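Local coordinates for penicillin binding protein 2X (Streptococcus thermophilus, PDB 5U47) that probably acts as a transpeptidase that cross-links glycan strands of septal peptidoglycan during cell division, and is probably inactivated by beta-lactams through acylation of a serine, at residues Ala30-Ile35 with Ala44-Ser49; Ala150-Gly155 with Lys278-Val283; Glu158-Lys163 with Ser169-Thr174. The protein carries 1 engineered substitution. One frame throughout, in Å; residues are numbered along the deposited sequence.

Interaction 1: Ala30-Ile35 with Ala44-Ser49; sequences AKRGTI and AEDSTS. With ACT (acetate ion), chain C.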
ATOM      1  N   ALA A  30       8.303  -1.755 -24.261  1.00 32.30           N
ATOM      2  CA  ALA A  30       7.565  -0.507 -24.228  1.00 32.77           C
ATOM      3  C   ALA A  30       8.059   0.347 -23.055  1.00 32.72           C
ATOM      4  O   ALA A  30       8.644  -0.167 -22.089  1.00 30.28           O
ATOM      5  CB  ALA A  30       6.080  -0.796 -24.056  1.00 33.99           C
ATOM      6  N   LYS A  31       7.836   1.650 -23.153  1.00 32.25           N
ATOM      7  CA  LYS A  31       8.132   2.533 -22.063  1.00 30.98           C
ATOM      8  C   LYS A  31       7.201   2.156 -20.885  1.00 28.54           C
ATOM      9  O   LYS A  31       5.982   2.037 -21.046  1.00 27.35           O
ATOM     10  CB  LYS A  31       7.869   3.974 -22.459  1.00 35.04           C
ATOM     11  CG  LYS A  31       8.011   4.946 -21.302  1.00 37.83           C
ATOM     12  CD  LYS A  31       7.609   6.344 -21.664  1.00 41.01           C
ATOM     13  CE  LYS A  31       7.778   7.247 -20.457  1.00 43.36           C
ATOM     14  NZ  LYS A  31       7.257   8.614 -20.726  1.00 47.10           N
ATOM     15  N   ARG A  32       7.788   1.969 -19.716  1.00 26.35           N
ATOM     16  CA  ARG A  32       7.039   1.653 -18.525  1.00 25.82           C
ATOM     17  C   ARG A  32       6.382   2.927 -18.006  1.00 25.82           C
ATOM     18  O   ARG A  32       6.986   4.007 -18.026  1.00 26.31           O
ATOM     19  CB  ARG A  32       7.979   1.072 -17.470  1.00 25.49           C
ATOM     20  CG  ARG A  32       7.307   0.571 -16.203  1.00 25.58           C
ATOM     21  CD  ARG A  32       8.341  -0.104 -15.308  1.00 25.71           C
ATOM     22  NE  ARG A  32       7.764  -0.656 -14.086  1.00 25.41           N
ATOM     23  CZ  ARG A  32       7.111  -1.812 -14.016  1.00 25.79           C
ATOM     24  NH1 ARG A  32       6.905  -2.555 -15.112  1.00 26.84           N
ATOM     25  NH2 ARG A  32       6.632  -2.224 -12.861  1.00 25.00           N
ATOM     26  N   GLY A  33       5.159   2.785 -17.512  1.00 25.11           N
ATOM     27  CA  GLY A  33       4.414   3.888 -16.971  1.00 24.25           C
ATOM     28  C   GLY A  33       5.137   4.547 -15.818  1.00 24.03           C
ATOM     29  O   GLY A  33       5.965   3.931 -15.151  1.00 22.63           O
ATOM     30  N   THR A  34       4.831   5.822 -15.622  1.00 23.99           N
ATOM     31  CA  THR A  34       5.407   6.603 -14.553  1.00 24.01           C
ATOM     32  C   THR A  34       4.501   6.482 -13.344  1.00 23.48           C
ATOM     33  O   THR A  34       3.282   6.420 -13.493  1.00 23.92           O
ATOM     34  CB  THR A  34       5.513   8.077 -14.984  1.00 24.31           C
ATOM     35  OG1 THR A  34       6.468   8.174 -16.019  1.00 25.26           O
ATOM     36  CG2 THR A  34       5.942   8.988 -13.847  1.00 24.64           C
ATOM     37  N   ILE A  35       5.108   6.465 -12.161  1.00 22.84           N
ATOM     38  CA  ILE A  35       4.386   6.454 -10.896  1.00 22.39           C
ATOM     39  C   ILE A  35       4.541   7.846 -10.326  1.00 22.37           C
ATOM     40  O   ILE A  35       5.687   8.341 -10.156  1.00 23.12           O
ATOM     41  CB  ILE A  35       4.947   5.413  -9.904  1.00 22.30           C
ATOM     42  CG1 ILE A  35       4.806   4.011 -10.501  1.00 22.66           C
ATOM     43  CG2 ILE A  35       4.191   5.488  -8.575  1.00 22.26           C
ATOM     44  CD1 ILE A  35       5.584   2.938  -9.765  1.00 23.07           C
ATOM     45  N   ALA A  44       8.620   7.437  -9.721  1.00 22.34           N
ATOM     46  CA  ALA A  44       9.386   6.448 -10.474  1.00 23.37           C
ATOM     47  C   ALA A  44       9.122   6.645 -11.971  1.00 23.94           C
ATOM     48  O   ALA A  44       7.970   6.743 -12.394  1.00 22.02           O
ATOM     49  CB  ALA A  44       9.020   5.015 -10.073  1.00 23.44           C
ATOM     50  N   GLU A  45      10.186   6.698 -12.757  1.00 25.15           N
ATOM     51  CA  GLU A  45      10.050   6.872 -14.186  1.00 28.04           C
ATOM     52  C   GLU A  45      11.217   6.250 -14.918  1.00 28.27           C
ATOM     53  O   GLU A  45      12.309   6.066 -14.349  1.00 25.66           O
ATOM     54  CB  GLU A  45       9.937   8.359 -14.570  1.00 30.88           C
ATOM     55  CG  GLU A  45      11.182   9.196 -14.277  1.00 34.65           C
ATOM     56  CD  GLU A  45      11.100  10.630 -14.839  1.00 38.27           C
ATOM     57  OE1 GLU A  45      10.126  10.976 -15.544  1.00 40.27           O
ATOM     58  OE2 GLU A  45      12.022  11.421 -14.565  1.00 44.60           O
ATOM     59  N   ASP A  46      10.969   5.929 -16.184  1.00 28.65           N
ATOM     60  CA  ASP A  46      11.997   5.369 -17.052  1.00 30.55           C
ATOM     61  C   ASP A  46      13.012   6.422 -17.440  1.00 31.46           C
ATOM     62  O   ASP A  46      12.676   7.589 -17.588  1.00 31.71           O
ATOM     63  CB  ASP A  46      11.392   4.790 -18.352  1.00 30.39           C
ATOM     64  CG  ASP A  46      10.756   3.435 -18.158  1.00 31.70           C
ATOM     65  OD1 ASP A  46      10.611   3.018 -16.986  1.00 30.99           O
ATOM     66  OD2 ASP A  46      10.402   2.770 -19.191  1.00 32.94           O
ATOM     67  N   SER A  47      14.254   5.976 -17.596  1.00 33.05           N
ATOM     68  CA  SER A  47      15.365   6.801 -18.039  1.00 35.73           C
ATOM     69  C   SER A  47      16.159   5.998 -19.072  1.00 36.09           C
ATOM     70  O   SER A  47      16.587   4.863 -18.801  1.00 34.74           O
ATOM     71  CB  SER A  47      16.243   7.170 -16.853  1.00 37.39           C
ATOM     72  OG  SER A  47      17.435   7.781 -17.242  1.00 41.05           O
ATOM     73  N   THR A  48      16.329   6.586 -20.251  1.00 36.53           N
ATOM     74  CA  THR A  48      17.044   5.945 -21.357  1.00 36.27           C
ATOM     75  C   THR A  48      18.428   6.536 -21.515  1.00 36.34           C
ATOM     76  O   THR A  48      18.598   7.754 -21.533  1.00 35.79           O
ATOM     77  CB  THR A  48      16.313   6.174 -22.685  1.00 37.48           C
ATOM     78  OG1 THR A  48      14.956   5.795 -22.553  1.00 37.60           O
ATOM     79  CG2 THR A  48      16.935   5.348 -23.817  1.00 39.06           C
ATOM     80  N   SER A  49      19.415   5.662 -21.609  1.00 36.90           N
ATOM     81  CA  SER A  49      20.788   6.065 -21.874  1.00 36.99           C
ATOM     82  C   SER A  49      21.251   5.169 -23.043  1.00 35.93           C
ATOM     83  O   SER A  49      20.520   4.268 -23.481  1.00 35.35           O
ATOM     84  CB  SER A  49      21.662   5.957 -20.635  1.00 36.79           C
ATOM     85  OG  SER A  49      21.778   4.621 -20.223  1.00 39.99           O
TER
HETATM   86  C   ACT C 802      12.282   7.274 -21.416  1.00 64.65           C
HETATM   87  O   ACT C 802      11.032   7.239 -21.518  1.00 64.49           O
HETATM   88  OXT ACT C 802      12.949   6.264 -21.089  1.00 57.03           O
HETATM   89  CH3 ACT C 802      13.000   8.564 -21.695  1.00 62.33           C
HETATM   90  O   HOH W   1      10.599   0.369 -20.235  1.00 36.25           O
HETATM   91  O   HOH W   2       8.135   6.257 -17.015  1.00 28.38           O
HETATM   92  O   HOH W   3       7.792  10.394 -16.499  1.00 42.52           O
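Asp-46 meets the backbone of Arg-32 through OD2, which accepts from Arg-32 N at 2.8 Å. The N-H comes from above the carboxylate plane, 46° out of it, and the carboxylate crosses the arginine chain close to its root, OD1 standing 3.3 Å from Arg-32 CB. OD2 has a second donor, a water that also donates to Ala-30 O, while OD1 forms a salt bridge with Arg-142. The arginine's own charge is spent elsewhere: CG is anti to the backbone N (chi1 -175°) and the extended chain carries the guanidinium away to Glu-177 and Asn-181.

At the other end Ile-35 and Ala-44 form an antiparallel hydrogen-bonded pair, Ile-35 N to Ala-44 O at 2.9 Å and Ala-44 N to Ile-35 O at 3.1 Å. Beside it Ile-35 CD1 rests on Ala-44 CB. Between the two ends the segments are bridged by water, while Gly-33 O bonds Arg-142 and Thr-34 N bonds Asn-217. One molecule donates to Arg-32 O, accepts from Asp-46 N at 3.0 Å and bonds Thr-34 OG1; another connects Thr-34 OG1 to Glu-45 OE1.

Here the loop leading into strand 35-36 lies against the start of strand 42-55, both within the dimerisation-domain family region. The chemistry implies that a carboxylate and ordered waters take over from strand pairing beyond the Ile-35 and Ala-44 pair.

Interaction 2: Ala150-Gly155 with Lys278-Val283; sequences ASEFLG and KGYDWV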
ATOM      1  N   ALA A 150       9.213   6.490   0.757  1.00 19.62           N
ATOM      2  CA  ALA A 150       8.233   5.378   0.623  1.00 18.91           C
ATOM      3  C   ALA A 150       8.822   4.226  -0.159  1.00 19.42           C
ATOM      4  O   ALA A 150       8.161   3.632  -1.015  1.00 19.55           O
ATOM      5  CB  ALA A 150       7.000   5.881  -0.073  1.00 19.17           C
ATOM      6  N   SER A 151      10.053   3.880   0.163  1.00 19.94           N
ATOM      7  CA  SER A 151      10.779   2.907  -0.647  1.00 21.47           C
ATOM      8  C   SER A 151      10.151   1.530  -0.698  1.00 21.98           C
ATOM      9  O   SER A 151       9.940   0.975  -1.792  1.00 21.23           O
ATOM     10  CB  SER A 151      12.245   2.846  -0.211  1.00 21.78           C
ATOM     11  OG  SER A 151      12.877   4.080  -0.504  1.00 21.38           O
ATOM     12  N   GLU A 152       9.844   0.976   0.468  1.00 21.76           N
ATOM     13  CA  GLU A 152       9.189  -0.327   0.503  1.00 23.35           C
ATOM     14  C   GLU A 152       7.810  -0.300  -0.188  1.00 22.71           C
ATOM     15  O   GLU A 152       7.432  -1.253  -0.857  1.00 24.81           O
ATOM     16  CB  GLU A 152       9.108  -0.878   1.937  1.00 22.47           C
ATOM     17  CG  GLU A 152      10.465  -1.335   2.474  1.00 22.72           C
ATOM     18  CD  GLU A 152      11.427  -0.224   2.879  1.00 23.39           C
ATOM     19  OE1 GLU A 152      11.066   1.007   2.935  1.00 22.72           O
ATOM     20  OE2 GLU A 152      12.583  -0.604   3.165  1.00 24.96           O
ATOM     21  N   PHE A 153       7.083   0.799  -0.042  1.00 21.63           N
ATOM     22  CA  PHE A 153       5.786   0.920  -0.720  1.00 21.71           C
ATOM     23  C   PHE A 153       5.930   0.884  -2.264  1.00 21.37           C
ATOM     24  O   PHE A 153       5.221   0.120  -2.952  1.00 19.92           O
ATOM     25  CB  PHE A 153       5.105   2.189  -0.264  1.00 22.15           C
ATOM     26  CG  PHE A 153       3.911   2.573  -1.085  1.00 22.93           C
ATOM     27  CD1 PHE A 153       2.687   1.946  -0.892  1.00 23.71           C
ATOM     28  CD2 PHE A 153       4.013   3.575  -2.039  1.00 23.07           C
ATOM     29  CE1 PHE A 153       1.583   2.318  -1.648  1.00 25.20           C
ATOM     30  CE2 PHE A 153       2.904   3.965  -2.793  1.00 24.28           C
ATOM     31  CZ  PHE A 153       1.693   3.329  -2.592  1.00 25.30           C
ATOM     32  N   LEU A 154       6.846   1.696  -2.785  1.00 20.37           N
ATOM     33  CA  LEU A 154       7.065   1.774  -4.235  1.00 22.20           C
ATOM     34  C   LEU A 154       7.612   0.493  -4.820  1.00 21.30           C
ATOM     35  O   LEU A 154       7.186   0.063  -5.878  1.00 22.06           O
ATOM     36  CB  LEU A 154       8.021   2.919  -4.582  1.00 22.36           C
ATOM     37  CG  LEU A 154       7.528   4.331  -4.312  1.00 23.17           C
ATOM     38  CD1 LEU A 154       8.652   5.328  -4.538  1.00 24.35           C
ATOM     39  CD2 LEU A 154       6.329   4.654  -5.181  1.00 24.23           C
ATOM     40  N   GLY A 155       8.554  -0.124  -4.125  1.00 21.70           N
ATOM     41  CA  GLY A 155       9.199  -1.296  -4.655  1.00 22.92           C
ATOM     42  C   GLY A 155      10.159  -0.921  -5.775  1.00 23.50           C
ATOM     43  O   GLY A 155      10.476   0.259  -5.984  1.00 23.11           O
ATOM     44  N   LYS A 278      23.170  -4.346   7.937  1.00 41.92           N
ATOM     45  CA  LYS A 278      22.835  -5.316   8.969  1.00 42.95           C
ATOM     46  C   LYS A 278      21.524  -4.907   9.612  1.00 39.53           C
ATOM     47  O   LYS A 278      21.334  -3.747   9.930  1.00 40.43           O
ATOM     48  CB  LYS A 278      23.914  -5.375  10.047  1.00 47.25           C
ATOM     49  CG  LYS A 278      23.586  -6.357  11.156  1.00 50.20           C
ATOM     50  CD  LYS A 278      24.784  -6.643  12.031  1.00 53.22           C
ATOM     51  CE  LYS A 278      24.470  -7.763  13.002  1.00 56.01           C
ATOM     52  NZ  LYS A 278      25.700  -8.170  13.721  1.00 59.92           N
ATOM     53  N   GLY A 279      20.623  -5.861   9.783  1.00 37.89           N
ATOM     54  CA  GLY A 279      19.334  -5.584  10.391  1.00 37.31           C
ATOM     55  C   GLY A 279      18.259  -5.209   9.394  1.00 34.47           C
ATOM     56  O   GLY A 279      17.103  -5.114   9.771  1.00 34.79           O
ATOM     57  N   TYR A 280      18.608  -5.004   8.121  1.00 33.79           N
ATOM     58  CA  TYR A 280      17.555  -4.677   7.160  1.00 33.14           C
ATOM     59  C   TYR A 280      16.534  -5.826   7.135  1.00 33.94           C
ATOM     60  O   TYR A 280      16.904  -6.988   7.146  1.00 34.55           O
ATOM     61  CB  TYR A 280      18.072  -4.372   5.747  1.00 32.26           C
ATOM     62  CG  TYR A 280      16.922  -3.981   4.853  1.00 29.77           C
ATOM     63  CD1 TYR A 280      16.267  -2.756   5.032  1.00 28.24           C
ATOM     64  CD2 TYR A 280      16.421  -4.854   3.878  1.00 29.85           C
ATOM     65  CE1 TYR A 280      15.178  -2.409   4.252  1.00 26.49           C
ATOM     66  CE2 TYR A 280      15.330  -4.505   3.093  1.00 27.79           C
ATOM     67  CZ  TYR A 280      14.720  -3.278   3.291  1.00 26.26           C
ATOM     68  OH  TYR A 280      13.653  -2.918   2.539  1.00 25.54           O
ATOM     69  N   ASP A 281      15.255  -5.464   7.116  1.00 34.06           N
ATOM     70  CA  ASP A 281      14.142  -6.397   7.139  1.00 34.81           C
ATOM     71  C   ASP A 281      13.379  -6.215   5.842  1.00 33.40           C
ATOM     72  O   ASP A 281      12.899  -5.114   5.559  1.00 31.29           O
ATOM     73  CB  ASP A 281      13.243  -6.061   8.333  1.00 35.65           C
ATOM     74  CG  ASP A 281      12.158  -7.119   8.601  1.00 37.99           C
ATOM     75  OD1 ASP A 281      11.825  -7.927   7.715  1.00 39.01           O
ATOM     76  OD2 ASP A 281      11.622  -7.118   9.733  1.00 42.98           O
ATOM     77  N   TRP A 282      13.261  -7.296   5.073  1.00 31.57           N
ATOM     78  CA  TRP A 282      12.596  -7.269   3.778  1.00 33.07           C
ATOM     79  C   TRP A 282      11.069  -7.344   3.841  1.00 33.14           C
ATOM     80  O   TRP A 282      10.413  -7.202   2.822  1.00 35.13           O
ATOM     81  CB  TRP A 282      13.118  -8.432   2.924  1.00 36.65           C
ATOM     82  CG  TRP A 282      14.558  -8.268   2.523  1.00 38.22           C
ATOM     83  CD1 TRP A 282      15.652  -8.637   3.229  1.00 38.97           C
ATOM     84  CD2 TRP A 282      15.037  -7.665   1.316  1.00 37.81           C
ATOM     85  NE1 TRP A 282      16.799  -8.295   2.539  1.00 40.42           N
ATOM     86  CE2 TRP A 282      16.446  -7.701   1.360  1.00 38.86           C
ATOM     87  CE3 TRP A 282      14.410  -7.085   0.209  1.00 37.32           C
ATOM     88  CZ2 TRP A 282      17.242  -7.197   0.328  1.00 39.42           C
ATOM     89  CZ3 TRP A 282      15.204  -6.580  -0.816  1.00 38.65           C
ATOM     90  CH2 TRP A 282      16.607  -6.644  -0.748  1.00 38.17           C
ATOM     91  N   VAL A 283      10.500  -7.551   5.025  1.00 33.35           N
ATOM     92  CA  VAL A 283       9.047  -7.724   5.160  1.00 32.48           C
ATOM     93  C   VAL A 283       8.343  -6.380   5.054  1.00 30.21           C
ATOM     94  O   VAL A 283       8.782  -5.407   5.660  1.00 28.47           O
ATOM     95  CB  VAL A 283       8.711  -8.428   6.491  1.00 34.34           C
ATOM     96  CG1 VAL A 283       7.221  -8.600   6.661  1.00 35.81           C
ATOM     97  CG2 VAL A 283       9.382  -9.815   6.544  1.00 37.33           C
TER
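The Tyr-280 ring receives Glu-152 at its edge, OE2 lying near the ring plane, and the carboxylate is turned 31° from that plane. A different edge of the tyrosine, at CE2, stands 3.6 Å above the indole plane of Trp-282, over its centre, so one face of the tryptophan is occupied by its neighbour two residues back. Trp-282 sits inside an Asx turn, in which Asp-281 OD1 accepts from Val-283 N at 3.0 Å; Asp-281 OD2 is paired with Arg-285.

The two partners belong to different parts of the protein. Glu-152 is on the short helix 151-154 in the dimerisation-domain family region, whereas Tyr-280 lies in a transpeptidase-region loop between strand 258-264 and helix 297-308. Little surface is buried, and the two side chains reach for each other from opposite directions. With CG anti to the backbone N (chi1 -177°), the tyrosine carries its hydroxyl towards the helix; the glutamate chain bends at chi2 (75°) on its way to meet it.

Both carboxylate oxygens are employed, since OE1 bonds Thr-266 OG1, which should restrict rotation of the group. Nearby, Ser-151 OG bonds Tyr-267 O and Ser-269 OG, tying the same helical turn to the transpeptidase side. Across the interface itself, Tyr-280 OH donates to the anti lone pair of Glu-152 OE2 over 2.6 Å.

Interaction 3: Glu158-Lys163 with Ser169-Thr174; sequences EPIENK and SLIGQT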
ATOM      1  N   GLU A 158      13.234  -3.814 -12.248  1.00 29.41           N
ATOM      2  CA  GLU A 158      14.624  -4.078 -12.603  1.00 30.90           C
ATOM      3  C   GLU A 158      14.708  -4.561 -14.045  1.00 32.39           C
ATOM      4  O   GLU A 158      13.756  -5.141 -14.545  1.00 30.21           O
ATOM      5  CB  GLU A 158      15.186  -5.180 -11.698  1.00 32.76           C
ATOM      6  CG  GLU A 158      15.094  -4.943 -10.188  1.00 34.21           C
ATOM      7  CD  GLU A 158      16.000  -3.825  -9.695  1.00 34.50           C
ATOM      8  OE1 GLU A 158      16.805  -3.291 -10.496  1.00 34.82           O
ATOM      9  OE2 GLU A 158      15.901  -3.469  -8.498  1.00 34.96           O
ATOM     10  N   PRO A 159      15.863  -4.350 -14.703  1.00 33.39           N
ATOM     11  CA  PRO A 159      16.005  -4.829 -16.075  1.00 35.08           C
ATOM     12  C   PRO A 159      16.204  -6.338 -16.094  1.00 36.54           C
ATOM     13  O   PRO A 159      17.095  -6.845 -15.427  1.00 36.99           O
ATOM     14  CB  PRO A 159      17.244  -4.095 -16.588  1.00 34.98           C
ATOM     15  CG  PRO A 159      18.035  -3.762 -15.378  1.00 35.13           C
ATOM     16  CD  PRO A 159      17.092  -3.715 -14.203  1.00 33.65           C
ATOM     17  N   ILE A 160      15.358  -7.039 -16.844  1.00 37.65           N
ATOM     18  CA  ILE A 160      15.413  -8.497 -16.942  1.00 40.51           C
ATOM     19  C   ILE A 160      15.668  -8.894 -18.397  1.00 42.37           C
ATOM     20  O   ILE A 160      14.999  -8.386 -19.313  1.00 39.73           O
ATOM     21  CB  ILE A 160      14.097  -9.119 -16.426  1.00 40.17           C
ATOM     22  CG1 ILE A 160      13.857  -8.746 -14.952  1.00 41.58           C
ATOM     23  CG2 ILE A 160      14.095 -10.625 -16.590  1.00 42.72           C
ATOM     24  CD1 ILE A 160      14.893  -9.260 -13.968  1.00 42.42           C
ATOM     25  N   GLU A 161      16.626  -9.800 -18.602  1.00 44.37           N
ATOM     26  CA  GLU A 161      16.983 -10.259 -19.941  1.00 48.94           C
ATOM     27  C   GLU A 161      16.048 -11.372 -20.416  1.00 51.87           C
ATOM     28  O   GLU A 161      15.878 -12.388 -19.737  1.00 52.31           O
ATOM     29  CB  GLU A 161      18.427 -10.804 -19.993  1.00 51.65           C
ATOM     30  CG  GLU A 161      18.889 -11.117 -21.422  1.00 54.92           C
ATOM     31  CD  GLU A 161      20.165 -11.950 -21.536  1.00 59.01           C
ATOM     32  OE1 GLU A 161      20.744 -12.374 -20.510  1.00 59.03           O
ATOM     33  OE2 GLU A 161      20.582 -12.193 -22.691  1.00 60.89           O
ATOM     34  N   ASN A 162      15.462 -11.180 -21.593  1.00 53.57           N
ATOM     35  CA  ASN A 162      14.635 -12.211 -22.215  1.00 56.42           C
ATOM     36  C   ASN A 162      15.621 -13.195 -22.875  1.00 57.56           C
ATOM     37  O   ASN A 162      16.306 -12.852 -23.840  1.00 57.21           O
ATOM     38  CB  ASN A 162      13.675 -11.575 -23.229  1.00 57.45           C
ATOM     39  CG  ASN A 162      12.728 -12.581 -23.867  1.00 59.85           C
ATOM     40  OD1 ASN A 162      13.115 -13.696 -24.210  1.00 61.69           O
ATOM     41  ND2 ASN A 162      11.482 -12.170 -24.062  1.00 60.26           N
ATOM     42  N   LYS A 163      15.703 -14.404 -22.323  1.00 60.17           N
ATOM     43  CA  LYS A 163      16.628 -15.441 -22.812  1.00 64.20           C
ATOM     44  C   LYS A 163      16.380 -15.905 -24.260  1.00 64.67           C
ATOM     45  O   LYS A 163      17.278 -16.463 -24.896  1.00 62.96           O
ATOM     46  CB  LYS A 163      16.579 -16.653 -21.872  1.00 67.68           C
ATOM     47  CG  LYS A 163      17.147 -16.396 -20.485  1.00 70.87           C
ATOM     48  CD  LYS A 163      18.673 -16.391 -20.501  1.00 73.19           C
ATOM     49  CE  LYS A 163      19.265 -16.060 -19.140  1.00 73.39           C
ATOM     50  NZ  LYS A 163      19.009 -14.648 -18.749  1.00 70.34           N
ATOM     51  N   SER A 169      13.859  -5.704 -20.652  1.00 34.80           N
ATOM     52  CA  SER A 169      12.662  -4.962 -20.307  1.00 35.94           C
ATOM     53  C   SER A 169      12.647  -4.786 -18.789  1.00 33.53           C
ATOM     54  O   SER A 169      13.241  -5.574 -18.053  1.00 33.50           O
ATOM     55  CB  SER A 169      11.402  -5.698 -20.774  1.00 38.15           C
ATOM     56  OG  SER A 169      11.196  -6.867 -20.008  1.00 42.77           O
ATOM     57  N   LEU A 170      11.985  -3.740 -18.328  1.00 32.78           N
ATOM     58  CA  LEU A 170      11.857  -3.514 -16.907  1.00 32.46           C
ATOM     59  C   LEU A 170      10.692  -4.339 -16.393  1.00 31.24           C
ATOM     60  O   LEU A 170       9.603  -4.278 -16.964  1.00 32.18           O
ATOM     61  CB  LEU A 170      11.574  -2.044 -16.631  1.00 32.53           C
ATOM     62  CG  LEU A 170      12.699  -1.069 -16.920  1.00 33.18           C
ATOM     63  CD1 LEU A 170      12.193   0.328 -16.591  1.00 33.71           C
ATOM     64  CD2 LEU A 170      13.931  -1.421 -16.098  1.00 33.97           C
ATOM     65  N   ILE A 171      10.924  -5.087 -15.320  1.00 30.25           N
ATOM     66  CA  ILE A 171       9.878  -5.896 -14.670  1.00 30.31           C
ATOM     67  C   ILE A 171       9.834  -5.595 -13.176  1.00 29.37           C
ATOM     68  O   ILE A 171      10.861  -5.682 -12.481  1.00 27.22           O
ATOM     69  CB  ILE A 171      10.113  -7.396 -14.862  1.00 32.78           C
ATOM     70  CG1 ILE A 171      10.172  -7.715 -16.363  1.00 34.12           C
ATOM     71  CG2 ILE A 171       9.029  -8.220 -14.153  1.00 32.20           C
ATOM     72  CD1 ILE A 171      10.370  -9.173 -16.690  1.00 37.72           C
ATOM     73  N   GLY A 172       8.638  -5.253 -12.689  1.00 28.19           N
ATOM     74  CA  GLY A 172       8.437  -4.965 -11.271  1.00 28.36           C
ATOM     75  C   GLY A 172       8.727  -6.203 -10.436  1.00 29.37           C
ATOM     76  O   GLY A 172       8.163  -7.265 -10.699  1.00 29.61           O
ATOM     77  N   GLN A 173       9.615  -6.060  -9.453  1.00 28.86           N
ATOM     78  CA  GLN A 173      10.052  -7.170  -8.585  1.00 30.82           C
ATOM     79  C   GLN A 173       9.445  -7.135  -7.188  1.00 29.19           C
ATOM     80  O   GLN A 173       9.263  -8.167  -6.567  1.00 29.28           O
ATOM     81  CB  GLN A 173      11.583  -7.139  -8.427  1.00 31.70           C
ATOM     82  CG  GLN A 173      12.343  -7.209  -9.740  1.00 33.58           C
ATOM     83  CD  GLN A 173      12.108  -8.502 -10.487  1.00 34.71           C
ATOM     84  OE1 GLN A 173      12.142  -9.577  -9.900  1.00 36.63           O
ATOM     85  NE2 GLN A 173      11.897  -8.407 -11.792  1.00 35.72           N
ATOM     86  N   THR A 174       9.166  -5.938  -6.695  1.00 27.53           N
ATOM     87  CA  THR A 174       8.632  -5.756  -5.360  1.00 26.81           C
ATOM     88  C   THR A 174       7.667  -4.610  -5.291  1.00 24.98           C
ATOM     89  O   THR A 174       7.621  -3.756  -6.193  1.00 24.18           O
ATOM     90  CB  THR A 174       9.757  -5.406  -4.360  1.00 27.21           C
ATOM     91  OG1 THR A 174      10.474  -4.258  -4.846  1.00 27.85           O
ATOM     92  CG2 THR A 174      10.709  -6.582  -4.192  1.00 29.35           C
TER
HETATM   93  O   HOH W   4      12.727  -8.833 -20.655  1.00 36.69           O
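Ile-160 and Ile-171 cross at about a right angle on one face of a two-stranded ladder, with Ile-171 CD1 tucked 3.7 Å from Ile-160 CB. Gln-173 approaches Ile-160 from the opposite direction, its NE2 coming 3.7 Å from Ile-160 CG1. The same glutamine crosses Glu-158 at roughly a right angle, CG against CG at 3.6 Å, aliphatic part to aliphatic part, while the glutamate's charged end goes to Arg-156.

A bend at chi2 (-63°) turns the Gln-173 amide back onto the strand it follows, where NE2 donates to Ile-171 O at 3.0 Å. That carbonyl also accepts from Glu-158 N, and the two donors arrive from opposite faces of its plane. On the other face of the ladder Pro-159 CB meets Leu-170 CD2 at 4.3 Å, with Leu-170 also packing on Thr-140 and Arg-142 of strand 134-143.

Four backbone bonds set this geometry. Ile-160 N donates to Ser-169 O at 2.8 Å, and a water joins Ile-160 O to Ser-169 OG. Glu-158 with Ile-171 and Ile-160 with Ser-169 are hydrogen-bonded pairs flanking the non-hydrogen-bonded pair of Pro-159 and Leu-170, the pattern of an antiparallel beta hairpin.

Interactions 1 and 3 lie within the dimerisation-domain family region and adjoin each other: Leu-170 of the hairpin packs on Arg-32 and Asp-46. Interaction 1 is the more buried, and there the Asp-46 carboxylate, Arg-142 and waters satisfy polar backbone where strand pairing stops. Interaction 3 is a surface ladder, with regular backbone pairing and apolar contacts on both faces, beside polar side chains. Interaction 2 differs from both, being a sparse surface contact between family regions distant in sequence, resting on one side-chain hydrogen bond. The three are nonetheless contiguous. Ile-35 of interaction 1 packs on Leu-154 of interaction 2, and helix 151-154 is soon followed by the first hairpin strand; Gly-155 between them touches Thr-174.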